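Local coordinates for probable spore coat polysaccharide biosynthesis protein E (Chromobacterium violaceum ATCC 12472, PDB 3G8R) that probably acts as a sialic acid synthase-like enzyme of the NeuB family, the chain here being the zinc-binding NeuB and SAF part of a longer protein, at the interface of chains A and B. Sequence-based numbering; all coordinates share one arbitrary frame. Chains: chain A/B, Probable spore coat polysaccharide biosynthesis protein E.

Contact 1 and contact 2 belong to one two-fold symmetric interface between two copies of the chain, and the centres of their C-alpha atoms lie about 40 Å apart. They share no residue. Contact 1 joins NeuB-family portions of both chains through helices 209-216 and 242-259, whereas contact 2 sets the SAF end of chain A against loop and helix 67-73 in the NeuB portion of chain B. Each contact has a twin with the chains exchanged. The pattern fits a domain-swapped dimer, as is known for NeuB-type synthases, in which each SAF domain reaches over to the partner's catalytic portion.

Contact 1: the interface of chains A and B. Residues chain A 180, 207, 209-210, 213; chain B 212, 254, 258.
The selenomethionine B:Met258 pushes its methyl end against A:Pro210 and A:Leu180, with CE 3.4 Å from the ring carbon CG of A:Pro210. A:Leu180 lies alongside this side chain and runs parallel to it; its branch CD1 comes within 3.5 Å of CE of B:Met258. The selenomethionine turns at its last torsion (chi3 126°), which carries the methyl toward the proline while the selenium faces A:Glu209. There the two side chains run nearly perpendicular, CG of A:Glu209 resting 3.6 Å from SE of B:Met258. In the glutamate, CG sits between the backbone N and the carbonyl carbon and the chain bends at chi2 (-108°), which brings CG against the selenium and sends the carboxylate on to B:Arg254.

The salt bridge is long, OE1 of A:Glu209 standing 3.6 Å from NE of B:Arg254. The carboxylate carbon CD sits at the edge of the guanidinium, in its plane, but the carboxylate itself is turned 76° out of that plane. This geometry argues for a charge pairing rather than a two-pronged, coplanar grip. The arginine reaches the site with its chain extended from CG to NE, and the guanidinium also meets a leucine: NH2 of B:Arg254 is 3.5 Å from CD2 of A:Leu207.

On the other flank A:Leu213 divides its branches between two selenomethionines. CD1 of A:Leu213 lies 3.7 Å from CB of B:Met212, while CD2 of A:Leu213 faces CB of B:Met258 at 4.0 Å. Summed over both sides, the patch hides 225 Å², much of it on A:Glu209 and B:Met258. By fitting helix 209-216 of chain A against helices 209-216 and 242-259 of chain B, it contributes to holding the two NeuB portions together in what is probably the functional dimer.

Contact 2: the interface of chains A and B. Residues chain A 277-278, 303-304; chain B 48, 66-67, 70.
A:Leu278 lays its methyl CD2 over the centre of the B:Tyr66 ring, 3.3 Å from the centroid, in a CH-pi contact. With CG opposite the carbonyl carbon and beside the backbone N (chi1 -69°), the leucine turns both methyls toward the tyrosine, nearly perpendicular to that side chain. CD1 of A:Leu278 lies toward the phenol end, 3.4 Å from the hydroxyl oxygen OH of B:Tyr66. At the rim of the same ring, and in its plane, the hydroxyl OG of A:Ser277 approaches CE2 of B:Tyr66 to 3.4 Å. Face and edge are therefore both engaged, and together A:Leu278 and B:Tyr66 account for more than half of the 196 Å² hidden in the patch.

A second close point joins two phenylalanines set at a slant, the para carbon CZ of A:Phe303 lying 3.6 Å from CE1 of B:Phe70, while CB of B:Tyr66 sits at the edge of the A:Phe303 ring and in its plane. Within chain B, the B:Phe70 ring has the backbone O of B:Tyr66 over the rim of one face and the B:Arg48 guanidinium over the other, which may restrict its movement.

The margins are looser. CG2 of B:Val67 reaches CZ of A:Phe303 only at 4.1 Å, and B:Arg48 approaches no nearer than 4.5 Å, from its NH2 to CD2 of A:Leu278. A:Pro304, which follows a cis peptide bond, hides little surface here and instead backs one face of A:Phe303.

In the fold, A:Ser277 and A:Leu278 follow helix 269-276 and A:Phe303 follows strand 299-302, placing the chain A side in or near the SAF region, docked on the start of helix 67-73 in chain B's NeuB part, a TIM barrel in this family.

Contact 1: the interface of chains A and B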
loop_
_atom_site.group_PDB
_atom_site.type_symbol
_atom_site.label_atom_id
_atom_site.label_comp_id
_atom_site.label_asym_id
_atom_site.label_seq_id
_atom_site.Cartn_x
_atom_site.Cartn_y
_atom_site.Cartn_z
ATOM N N LEU A 180 -13.741 4.108 1.548
ATOM C CA LEU A 180 -13.211 3.124 0.640
ATOM C C LEU A 180 -12.644 1.944 1.392
ATOM O O LEU A 180 -12.614 0.851 0.848
ATOM C CB LEU A 180 -12.109 3.730 -0.195
ATOM C CG LEU A 180 -12.600 4.827 -1.115
ATOM C CD1 LEU A 180 -11.452 5.512 -1.746
ATOM C CD2 LEU A 180 -13.457 4.179 -2.179
ATOM N N LEU A 207 -10.795 9.539 -9.506
ATOM C CA LEU A 207 -10.006 9.567 -8.284
ATOM C C LEU A 207 -8.516 9.306 -8.432
ATOM O O LEU A 207 -7.698 10.176 -8.070
ATOM C CB LEU A 207 -10.631 8.738 -7.157
ATOM C CG LEU A 207 -11.564 9.564 -6.259
ATOM C CD1 LEU A 207 -11.990 8.819 -5.009
ATOM C CD2 LEU A 207 -10.898 10.866 -5.880
ATOM N N GLU A 209 -5.973 7.904 -6.919
ATOM C CA GLU A 209 -5.136 7.334 -5.853
ATOM C C GLU A 209 -5.588 5.980 -5.311
ATOM O O GLU A 209 -4.749 5.166 -4.980
ATOM C CB GLU A 209 -4.845 8.302 -4.726
ATOM C CG GLU A 209 -6.044 9.010 -4.216
ATOM C CD GLU A 209 -6.053 10.460 -4.629
ATOM O OE1 GLU A 209 -5.199 11.205 -4.098
ATOM O OE2 GLU A 209 -6.915 10.834 -5.477
ATOM N N PRO A 210 -6.903 5.729 -5.221
ATOM C CA PRO A 210 -7.335 4.454 -4.640
ATOM C C PRO A 210 -6.715 3.265 -5.325
ATOM O O PRO A 210 -6.311 2.338 -4.660
ATOM C CB PRO A 210 -8.856 4.447 -4.835
ATOM C CG PRO A 210 -9.247 5.841 -4.820
ATOM C CD PRO A 210 -8.051 6.622 -5.463
ATOM N N LEU A 213 -3.092 2.895 -4.118
ATOM C CA LEU A 213 -3.219 2.307 -2.790
ATOM C C LEU A 213 -3.590 0.837 -2.884
ATOM O O LEU A 213 -3.163 0.023 -2.066
ATOM C CB LEU A 213 -4.271 3.064 -2.028
ATOM C CG LEU A 213 -3.756 4.087 -1.036
ATOM C CD1 LEU A 213 -2.640 4.908 -1.565
ATOM C CD2 LEU A 213 -4.903 4.951 -0.600
HETATM N N MSE B 212 1.719 8.154 0.226
HETATM C CA MSE B 212 0.463 7.403 0.209
HETATM C C MSE B 212 0.749 5.911 0.035
HETATM O O MSE B 212 0.101 5.077 0.679
HETATM C CB MSE B 212 -0.492 7.898 -0.881
HETATM C CG MSE B 212 -0.707 9.417 -0.883
HETATM SE SE MSE B 212 -2.119 9.885 -1.840
HETATM C CE MSE B 212 -3.377 9.403 -0.740
ATOM N N ARG B 254 -4.719 11.850 3.864
ATOM C CA ARG B 254 -5.717 11.393 2.931
ATOM C C ARG B 254 -5.628 9.862 2.770
ATOM O O ARG B 254 -6.655 9.168 2.778
ATOM C CB ARG B 254 -5.613 12.120 1.600
ATOM C CG ARG B 254 -6.803 11.859 0.709
ATOM C CD ARG B 254 -6.875 12.773 -0.524
ATOM N NE ARG B 254 -7.665 12.125 -1.580
ATOM C CZ ARG B 254 -9.007 12.101 -1.640
ATOM N NH1 ARG B 254 -9.760 12.706 -0.730
ATOM N NH2 ARG B 254 -9.608 11.442 -2.627
HETATM N N MSE B 258 -8.529 7.141 3.239
HETATM C CA MSE B 258 -8.959 6.165 2.216
HETATM C C MSE B 258 -8.717 4.711 2.622
HETATM O O MSE B 258 -9.438 3.800 2.203
HETATM C CB MSE B 258 -8.261 6.428 0.898
HETATM C CG MSE B 258 -8.709 7.671 0.260
HETATM SE SE MSE B 258 -7.793 7.914 -1.223
HETATM C CE MSE B 258 -9.180 8.087 -2.250
#

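Contact 2: the interface of chains A and B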
loop_
_atom_site.group_PDB
_atom_site.type_symbol
_atom_site.label_atom_id
_atom_site.label_comp_id
_atom_site.label_asym_id
_atom_site.label_seq_id
_atom_site.Cartn_x
_atom_site.Cartn_y
_atom_site.Cartn_z
ATOM N N SER A 277 31.306 6.992 0.021
ATOM C CA SER A 277 31.823 8.351 0.081
ATOM C C SER A 277 31.414 9.068 1.359
ATOM O O SER A 277 31.773 10.231 1.589
ATOM C CB SER A 277 31.442 9.162 -1.166
ATOM O OG SER A 277 30.086 9.523 -1.175
ATOM N N LEU A 278 30.688 8.356 2.204
ATOM C CA LEU A 278 30.240 8.930 3.474
ATOM C C LEU A 278 30.699 8.113 4.651
ATOM O O LEU A 278 30.462 8.523 5.790
ATOM C CB LEU A 278 28.719 9.107 3.517
ATOM C CG LEU A 278 28.122 10.184 2.598
ATOM C CD1 LEU A 278 26.707 9.801 2.039
ATOM C CD2 LEU A 278 28.081 11.532 3.299
ATOM N N PHE A 303 36.709 10.145 8.255
ATOM C CA PHE A 303 36.264 10.125 6.887
ATOM C C PHE A 303 36.942 11.190 6.039
ATOM O O PHE A 303 37.418 12.202 6.582
ATOM C CB PHE A 303 34.763 10.318 6.911
ATOM C CG PHE A 303 34.251 11.429 6.054
ATOM C CD1 PHE A 303 33.330 11.157 5.037
ATOM C CD2 PHE A 303 34.601 12.751 6.308
ATOM C CE1 PHE A 303 32.802 12.197 4.215
ATOM C CE2 PHE A 303 34.074 13.819 5.507
ATOM C CZ PHE A 303 33.171 13.525 4.456
ATOM N N PRO A 304 36.931 11.011 4.693
ATOM C CA PRO A 304 36.327 9.919 3.928
ATOM C C PRO A 304 37.387 8.905 3.520
ATOM O O PRO A 304 38.564 9.202 3.607
ATOM C CB PRO A 304 35.797 10.628 2.716
ATOM C CG PRO A 304 36.781 11.650 2.473
ATOM C CD PRO A 304 37.311 12.108 3.795
ATOM N N ARG B 48 28.372 15.357 13.852
ATOM C CA ARG B 48 29.714 14.866 13.488
ATOM C C ARG B 48 30.645 15.755 14.237
ATOM O O ARG B 48 30.578 16.969 14.091
ATOM C CB ARG B 48 30.023 15.053 12.015
ATOM C CG ARG B 48 29.199 14.213 11.102
ATOM C CD ARG B 48 29.408 14.662 9.681
ATOM N NE ARG B 48 28.685 13.813 8.753
ATOM C CZ ARG B 48 27.544 14.140 8.140
ATOM N NH1 ARG B 48 26.947 15.322 8.321
ATOM N NH2 ARG B 48 26.994 13.260 7.301
ATOM N N TYR B 66 31.153 16.108 -0.239
ATOM C CA TYR B 66 30.819 16.312 1.181
ATOM C C TYR B 66 31.787 17.079 2.067
ATOM O O TYR B 66 31.357 17.796 2.985
ATOM C CB TYR B 66 30.507 14.994 1.869
ATOM C CG TYR B 66 29.396 14.226 1.245
ATOM C CD1 TYR B 66 28.092 14.699 1.280
ATOM C CD2 TYR B 66 29.641 13.014 0.628
ATOM C CE1 TYR B 66 27.067 13.994 0.729
ATOM C CE2 TYR B 66 28.628 12.308 0.046
ATOM C CZ TYR B 66 27.335 12.779 0.118
ATOM O OH TYR B 66 26.302 12.047 -0.472
ATOM N N VAL B 67 33.078 16.873 1.885
ATOM C CA VAL B 67 34.010 17.498 2.800
ATOM C C VAL B 67 33.693 19.007 2.947
ATOM O O VAL B 67 33.442 19.493 4.068
ATOM C CB VAL B 67 35.485 17.241 2.425
ATOM C CG1 VAL B 67 36.412 17.739 3.545
ATOM C CG2 VAL B 67 35.718 15.768 2.213
ATOM N N PHE B 70 30.339 19.908 4.638
ATOM C CA PHE B 70 30.468 19.759 6.057
ATOM C C PHE B 70 31.225 20.957 6.589
ATOM O O PHE B 70 30.664 21.715 7.347
ATOM C CB PHE B 70 31.118 18.439 6.454
ATOM C CG PHE B 70 30.320 17.203 6.047
ATOM C CD1 PHE B 70 30.881 15.958 6.164
ATOM C CD2 PHE B 70 29.029 17.288 5.569
ATOM C CE1 PHE B 70 30.174 14.854 5.821
ATOM C CE2 PHE B 70 28.333 16.137 5.199
ATOM C CZ PHE B 70 28.907 14.954 5.316
#